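Local coordinates for hypothetical protein PG_1108 (Porphyromonas gingivalis, PDB 2H5N) that is of unknown function but belongs to the TerB-like (tellurite resistance) family, forms an all-helical domain and binds a magnesium ion, at residues A20-A25 with K62-I67; P37-V42 with V93-D98; M48-L53 with K85-Y90. All coordinates share one frame; numbering follows the deposited sequence.

Interaction 1. Residues A20-A25 with K62-I67; sequences AIIKMA and KASDSI
Lys23 sends its side chain out from helix 15-30 toward Ser64 and Ile67 with CG anti to the backbone N (chi1 -176°), and a bend at chi2 (62°) turns CD toward the same two residues. The acceptors belong to a type I beta turn from Ser64 to Ile67 that follows on from helix 54-64; a lysine of one helix thus donates to two carbonyls of a turn after another in the all-helical TerB-like fold. Ser64 O, 2.8 Å from Lys23 NZ, takes its bond with the donor tilted 30° from the carbonyl plane; Ile67 O receives the other almost straight in line with its C=O. One ammonium grips the first and last residues of the turn, and since Ser64 O also takes a weak bond from Ile67 N, Lys23 NZ adds a second donor to it. Asp65 lies close by, with OD1 5.2 Å from Lys23 NZ, too far for a salt bridge but perhaps near enough to favour the positive charge. Nearer the helix, Ile67 and Lys23 slide past each other in opposite directions, CD1 of Ile67 coming 4.2 Å from CG of Lys23. Ser64 turns its OG back to Leu61 O of its own helix. Its CB is left to the apolar side of the contact, packing 3.7 Å from CG2 of Ile22.

Interaction 2. Residues P37-V42 with V93-D98; sequences PAEIAV and VIMASD
Glu39 and Met95 cross obliquely where helix 37-47 meets the C-terminal part of helix 81-94 and the residues after it in this all-helical fold, the carboxylate of the one lying against the start of the other's thioether chain. Glu39 CG is anti to the carbonyl carbon (chi1 -81°), and the chain is extended beyond it, which carries the carboxylate across to the second segment. On the way CG passes the backbone of Ile94, 3.6 Å from its carbonyl O. At the far end, OE2 of Glu39 comes 3.5 Å from CG of Met95, a contact with the methylene and not with sulfur; the rest of the Met95 chain leads away, toward Met28 of helix 15-30.

Ile94 answers from its side with CG2, which touches the backbone O of Glu39 at 3.6 Å. One turn further along helix 37-47, Val42 points toward the partner and uses a single branch: CG1, anti to the backbone N, rests over the backbone of Val93 and Ile94, 3.8 Å from Val93 O. Its apolar neighbours, Val93 CG2 and Ile94 CG1, are looser.

No direct hydrogen bond joins the two segments. A water bridges them instead, donating to Glu39 OE2 at 3.0 Å and to Met95 O at 2.9 Å. With both its protons spent on these acceptors, it ties a carboxylate to a carbonyl that could not bond to each other directly. The side chain of Glu39 also comes within about 4 Å of the bound magnesium ion, whose listed site is Val29, Asp32 and Lys34, without Glu39. A carboxylate so near the metal and hydrated on one oxygen is consistent with a negative charge, which would be expected to favour the nearby cation.

Interaction 3. Residues M48-L53 with K85-Y90; sequences MRFGIL and KYVASY
Phe50 offers one face of its ring to Tyr86 and presses its own edge onto a face of Tyr90, so the three rings form an aromatic cluster with two T-shaped (edge-to-face) stacks; Phe13 makes a further edge-to-face pair with Phe50. The cluster joins the loop between helices 37-47 and 54-64 to helix 81-94 of the TerB-like helical fold. Tyr86 brings its edge over Phe50, CE1 lying 3.6 Å above the plane and offset toward the rim, with the planes at 85°. In the second stack CE2 of Phe50 stands 3.5 Å above the Tyr90 ring, again toward the rim, and the centroids are 5.1 Å apart. Both tyrosines, one helical turn apart, point toward the loop and have CG anti to the backbone N (chi1 -157° for Tyr86). Val87 CG2 adds an apolar contact with Phe50 CE1, while Ile21 of helix 15-30 packs against both Phe50 and Tyr90. The tyrosine hydroxyls part ways: Tyr90 OH bonds to Met43 O in helix 37-47, whereas Tyr86 OH stays with the loop. It donates to Arg49 O at 3.3 Å from above the carbonyl plane, and the same OH touches Arg49 CB at 3.5 Å.

Helix 81-94 serves both interaction 2 and interaction 3, with interaction 3 nested inside the chain loop that interaction 2 closes. Interaction 3 lies deepest, its centre about 5 Å from the centre of the chain, and its chemistry is mainly aromatic. The other two are farther out: interaction 2 is still buried but mixes aliphatic packing with a water bridge beside the magnesium site, while interaction 1 is partly buried and rests on a charged donor meeting backbone carbonyls. Helix 15-30 ties them together. Ala25 CB packs 3.8 Å from Ile94 CD1, joining interactions 1 and 2, and Ile22 CD1 lies 3.5 Å from Tyr90 OH, joining interactions 1 and 3.

Interaction 1. Residues A20-A25 with K62-I67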
# COMPACT_ATOMS: atom_id res chain seq x y z
N ALA A 20 7.23 -16.66 -2.10
CA ALA A 20 8.31 -15.71 -1.78
C ALA A 20 8.69 -14.81 -2.94
O ALA A 20 8.91 -13.59 -2.75
CB ALA A 20 9.55 -16.47 -1.25
N ILE A 21 8.83 -15.41 -4.13
CA ILE A 21 9.12 -14.67 -5.35
C ILE A 21 8.08 -13.57 -5.62
O ILE A 21 8.42 -12.39 -5.79
CB ILE A 21 9.23 -15.63 -6.58
CG1 ILE A 21 10.50 -16.51 -6.41
CG2 ILE A 21 9.21 -14.84 -7.94
CD1 ILE A 21 10.57 -17.69 -7.37
N ILE A 22 6.82 -13.97 -5.59
CA ILE A 22 5.74 -13.02 -5.83
C ILE A 22 5.61 -11.93 -4.73
O ILE A 22 5.32 -10.78 -5.05
CB ILE A 22 4.39 -13.74 -6.26
CG1 ILE A 22 3.50 -12.75 -6.98
CG2 ILE A 22 3.61 -14.32 -5.08
CD1 ILE A 22 4.04 -12.32 -8.36
N LYS A 23 5.90 -12.27 -3.47
CA LYS A 23 5.97 -11.30 -2.35
C LYS A 23 7.11 -10.27 -2.55
O LYS A 23 6.96 -9.07 -2.25
CB LYS A 23 6.14 -12.08 -1.03
CG LYS A 23 6.15 -11.30 0.31
CD LYS A 23 4.81 -10.57 0.53
CE LYS A 23 4.51 -10.21 1.99
NZ LYS A 23 3.02 -10.31 2.35
N MET A 24 8.24 -10.71 -3.08
CA MET A 24 9.33 -9.79 -3.39
C MET A 24 8.94 -8.81 -4.50
O MET A 24 9.22 -7.62 -4.41
CB MET A 24 10.64 -10.54 -3.69
CG MET A 24 11.22 -11.30 -2.44
SD MET A 24 11.73 -10.20 -1.08
CE MET A 24 10.19 -10.11 -0.13
N ALA A 25 8.23 -9.31 -5.50
CA ALA A 25 7.76 -8.54 -6.65
C ALA A 25 6.72 -7.52 -6.26
O ALA A 25 6.78 -6.36 -6.70
CB ALA A 25 7.20 -9.49 -7.71
N LYS A 62 -2.52 -15.13 -3.39
CA LYS A 62 -3.29 -15.08 -2.17
C LYS A 62 -2.47 -15.65 -1.01
O LYS A 62 -2.59 -15.17 0.12
CB LYS A 62 -4.54 -15.93 -2.37
CG LYS A 62 -5.87 -15.28 -2.02
CD LYS A 62 -7.04 -16.21 -2.40
CE LYS A 62 -7.35 -17.25 -1.31
NZ LYS A 62 -6.13 -18.00 -0.85
N ALA A 63 -1.65 -16.67 -1.27
CA ALA A 63 -0.74 -17.21 -0.25
C ALA A 63 0.31 -16.19 0.18
O ALA A 63 0.74 -16.20 1.34
CB ALA A 63 -0.04 -18.47 -0.74
N SER A 64 0.72 -15.31 -0.74
CA SER A 64 1.73 -14.30 -0.43
C SER A 64 1.30 -13.30 0.67
O SER A 64 2.17 -12.79 1.44
CB SER A 64 2.24 -13.60 -1.72
OG SER A 64 1.28 -12.67 -2.23
N ASP A 65 -0.01 -13.05 0.78
CA ASP A 65 -0.53 -12.16 1.82
C ASP A 65 -0.47 -12.78 3.23
O ASP A 65 -0.61 -12.07 4.21
CB ASP A 65 -1.99 -11.72 1.54
CG ASP A 65 -2.20 -11.19 0.14
OD1 ASP A 65 -1.43 -10.32 -0.33
OD2 ASP A 65 -3.17 -11.64 -0.51
N SER A 66 -0.31 -14.09 3.33
CA SER A 66 -0.23 -14.71 4.66
C SER A 66 1.21 -14.89 5.14
O SER A 66 1.43 -15.43 6.23
CB SER A 66 -0.97 -16.05 4.68
OG SER A 66 -0.25 -17.04 3.95
N ILE A 67 2.18 -14.46 4.34
CA ILE A 67 3.56 -14.57 4.79
C ILE A 67 4.21 -13.21 4.92
O ILE A 67 3.88 -12.27 4.20
CB ILE A 67 4.46 -15.52 3.95
CG1 ILE A 67 4.64 -15.01 2.51
CG2 ILE A 67 4.02 -17.02 4.13
CD1 ILE A 67 6.09 -15.15 1.98

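Interaction 2. Residues P37-V42 with V93-D98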
# COMPACT_ATOMS: atom_id res chain seq x y z
N PRO A 37 -0.49 -0.31 -13.59
CA PRO A 37 -1.12 -1.54 -14.11
C PRO A 37 -0.26 -2.34 -15.09
O PRO A 37 -0.31 -3.57 -15.08
CB PRO A 37 -2.37 -1.02 -14.81
CG PRO A 37 -2.72 0.18 -14.07
CD PRO A 37 -1.42 0.83 -13.65
N ALA A 38 0.54 -1.65 -15.92
CA ALA A 38 1.51 -2.31 -16.81
C ALA A 38 2.60 -3.14 -16.12
O ALA A 38 2.92 -4.24 -16.58
CB ALA A 38 2.14 -1.29 -17.77
N GLU A 39 3.19 -2.60 -15.07
CA GLU A 39 4.18 -3.34 -14.25
C GLU A 39 3.57 -4.61 -13.61
O GLU A 39 4.22 -5.66 -13.54
CB GLU A 39 4.71 -2.44 -13.14
CG GLU A 39 5.81 -1.46 -13.57
CD GLU A 39 6.34 -0.60 -12.42
OE1 GLU A 39 5.88 -0.73 -11.23
OE2 GLU A 39 7.22 0.23 -12.70
N ILE A 40 2.35 -4.47 -13.10
CA ILE A 40 1.59 -5.58 -12.49
C ILE A 40 1.27 -6.72 -13.48
O ILE A 40 1.36 -7.90 -13.13
CB ILE A 40 0.29 -5.07 -11.79
CG1 ILE A 40 0.59 -3.89 -10.84
CG2 ILE A 40 -0.45 -6.24 -11.09
CD1 ILE A 40 1.69 -4.17 -9.81
N ALA A 41 0.91 -6.37 -14.70
CA ALA A 41 0.67 -7.35 -15.75
C ALA A 41 1.93 -8.14 -16.16
O ALA A 41 1.86 -9.36 -16.38
CB ALA A 41 0.05 -6.66 -16.97
N VAL A 42 3.07 -7.45 -16.30
CA VAL A 42 4.37 -8.11 -16.58
C VAL A 42 4.69 -9.03 -15.42
O VAL A 42 5.11 -10.19 -15.62
CB VAL A 42 5.52 -7.10 -16.77
CG1 VAL A 42 6.87 -7.81 -17.02
CG2 VAL A 42 5.23 -6.17 -17.94
N VAL A 93 12.99 -7.30 -15.07
CA VAL A 93 12.13 -7.05 -16.22
C VAL A 93 10.77 -6.48 -15.85
O VAL A 93 10.13 -5.87 -16.72
CB VAL A 93 11.93 -8.31 -17.11
CG1 VAL A 93 13.28 -8.95 -17.47
CG2 VAL A 93 11.00 -9.28 -16.46
N ILE A 94 10.31 -6.66 -14.60
CA ILE A 94 9.01 -6.11 -14.17
C ILE A 94 8.91 -4.59 -14.37
O ILE A 94 7.90 -4.09 -14.89
CB ILE A 94 8.64 -6.51 -12.73
CG1 ILE A 94 8.16 -7.95 -12.72
CG2 ILE A 94 7.57 -5.56 -12.11
CD1 ILE A 94 8.18 -8.60 -11.33
N MET A 95 9.95 -3.86 -13.97
CA MET A 95 9.89 -2.41 -14.06
C MET A 95 10.48 -1.85 -15.37
O MET A 95 10.40 -0.65 -15.61
CB MET A 95 10.44 -1.74 -12.79
CG MET A 95 9.63 -2.05 -11.49
SD MET A 95 10.30 -1.15 -10.11
CE MET A 95 11.94 -1.82 -10.17
N ALA A 96 11.05 -2.71 -16.21
CA ALA A 96 11.58 -2.24 -17.49
C ALA A 96 10.43 -1.91 -18.44
O ALA A 96 9.38 -2.58 -18.42
CB ALA A 96 12.56 -3.25 -18.13
N SER A 97 10.63 -0.88 -19.25
CA SER A 97 9.66 -0.48 -20.26
C SER A 97 10.43 -0.18 -21.54
O SER A 97 11.23 0.76 -21.59
CB SER A 97 8.85 0.73 -19.77
OG SER A 97 7.57 0.77 -20.42
N ASP A 98 10.21 -1.01 -22.56
CA ASP A 98 10.95 -0.96 -23.83
C ASP A 98 12.47 -1.23 -23.64
O ASP A 98 13.31 -0.64 -24.34
CB ASP A 98 10.68 0.36 -24.59
CG ASP A 98 9.44 0.30 -25.50
OD1 ASP A 98 8.66 -0.68 -25.43
OD2 ASP A 98 9.26 1.24 -26.29
O HOH W 1 7.94 0.92 -15.48

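Interaction 3. Residues M48-L53 with K85-Y90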
# COMPACT_ATOMS: atom_id res chain seq x y z
N MET A 48 4.52 -16.89 -14.65
CA MET A 48 4.25 -18.17 -15.26
C MET A 48 5.52 -18.86 -15.75
O MET A 48 5.58 -20.10 -15.78
CB MET A 48 3.31 -17.95 -16.41
CG MET A 48 2.16 -17.11 -15.98
SD MET A 48 0.80 -18.22 -15.92
CE MET A 48 0.33 -18.02 -17.63
N ARG A 49 6.55 -18.09 -16.10
CA ARG A 49 7.80 -18.68 -16.60
C ARG A 49 8.47 -19.50 -15.52
O ARG A 49 9.40 -20.25 -15.80
CB ARG A 49 8.76 -17.62 -17.10
CG ARG A 49 8.22 -16.85 -18.28
CD ARG A 49 9.04 -17.12 -19.46
NE ARG A 49 8.54 -16.38 -20.61
CZ ARG A 49 8.94 -16.60 -21.85
NH1 ARG A 49 8.42 -15.88 -22.84
NH2 ARG A 49 9.85 -17.54 -22.11
N PHE A 50 7.98 -19.38 -14.30
CA PHE A 50 8.49 -20.15 -13.14
C PHE A 50 7.92 -21.55 -13.04
O PHE A 50 8.28 -22.31 -12.13
CB PHE A 50 8.29 -19.38 -11.85
CG PHE A 50 9.29 -18.27 -11.66
CD1 PHE A 50 10.53 -18.54 -11.11
CD2 PHE A 50 8.99 -16.97 -12.05
CE1 PHE A 50 11.46 -17.51 -10.91
CE2 PHE A 50 9.91 -15.95 -11.88
CZ PHE A 50 11.15 -16.21 -11.32
N GLY A 51 7.00 -21.87 -13.95
CA GLY A 51 6.58 -23.22 -14.20
C GLY A 51 5.26 -23.61 -13.60
O GLY A 51 5.05 -24.77 -13.23
N ILE A 52 4.35 -22.66 -13.51
CA ILE A 52 3.00 -22.94 -13.00
C ILE A 52 1.94 -22.74 -14.07
O ILE A 52 2.16 -22.00 -15.03
CB ILE A 52 2.61 -22.07 -11.79
CG1 ILE A 52 2.61 -20.57 -12.16
CG2 ILE A 52 3.43 -22.44 -10.58
CD1 ILE A 52 3.87 -19.80 -11.72
N LEU A 53 0.78 -23.36 -13.86
CA LEU A 53 -0.40 -23.15 -14.69
C LEU A 53 -1.19 -21.90 -14.26
O LEU A 53 -1.21 -21.55 -13.07
CB LEU A 53 -1.28 -24.40 -14.67
CG LEU A 53 -1.13 -25.38 -15.83
CD1 LEU A 53 -2.44 -25.46 -16.65
CD2 LEU A 53 0.08 -25.07 -16.74
N LYS A 85 19.70 -16.02 -9.94
CA LYS A 85 19.88 -15.28 -11.18
C LYS A 85 18.55 -15.10 -11.93
O LYS A 85 18.23 -14.02 -12.47
CB LYS A 85 20.93 -15.98 -12.06
CG LYS A 85 20.97 -15.52 -13.50
CD LYS A 85 22.03 -16.27 -14.30
CE LYS A 85 22.13 -15.71 -15.70
NZ LYS A 85 21.34 -16.49 -16.71
N TYR A 86 17.77 -16.17 -11.95
CA TYR A 86 16.48 -16.17 -12.58
C TYR A 86 15.51 -15.25 -11.80
O TYR A 86 14.80 -14.43 -12.39
CB TYR A 86 15.96 -17.59 -12.57
CG TYR A 86 14.95 -17.84 -13.63
CD1 TYR A 86 13.59 -17.92 -13.31
CD2 TYR A 86 15.33 -17.99 -14.97
CE1 TYR A 86 12.64 -18.13 -14.27
CE2 TYR A 86 14.37 -18.21 -15.96
CZ TYR A 86 13.03 -18.29 -15.59
OH TYR A 86 12.06 -18.53 -16.54
N VAL A 87 15.51 -15.35 -10.47
CA VAL A 87 14.68 -14.43 -9.68
C VAL A 87 15.08 -12.98 -9.88
O VAL A 87 14.19 -12.12 -10.03
CB VAL A 87 14.66 -14.76 -8.17
CG1 VAL A 87 13.76 -13.77 -7.42
CG2 VAL A 87 14.13 -16.17 -7.95
N ALA A 88 16.39 -12.68 -9.87
CA ALA A 88 16.85 -11.31 -10.17
C ALA A 88 16.44 -10.84 -11.57
O ALA A 88 16.13 -9.66 -11.78
CB ALA A 88 18.39 -11.18 -10.00
N SER A 89 16.46 -11.75 -12.54
CA SER A 89 16.15 -11.37 -13.93
C SER A 89 14.70 -10.97 -14.00
O SER A 89 14.37 -9.96 -14.60
CB SER A 89 16.51 -12.48 -14.95
OG SER A 89 17.86 -12.87 -14.76
N TYR A 90 13.88 -11.75 -13.33
CA TYR A 90 12.43 -11.54 -13.22
C TYR A 90 12.11 -10.19 -12.58
O TYR A 90 11.30 -9.42 -13.10
CB TYR A 90 11.83 -12.67 -12.38
CG TYR A 90 10.39 -12.45 -11.96
CD1 TYR A 90 9.38 -12.34 -12.92
CD2 TYR A 90 10.03 -12.33 -10.59
CE1 TYR A 90 8.08 -12.14 -12.55
CE2 TYR A 90 8.70 -12.15 -10.22
CZ TYR A 90 7.72 -12.05 -11.20
OH TYR A 90 6.38 -11.86 -10.88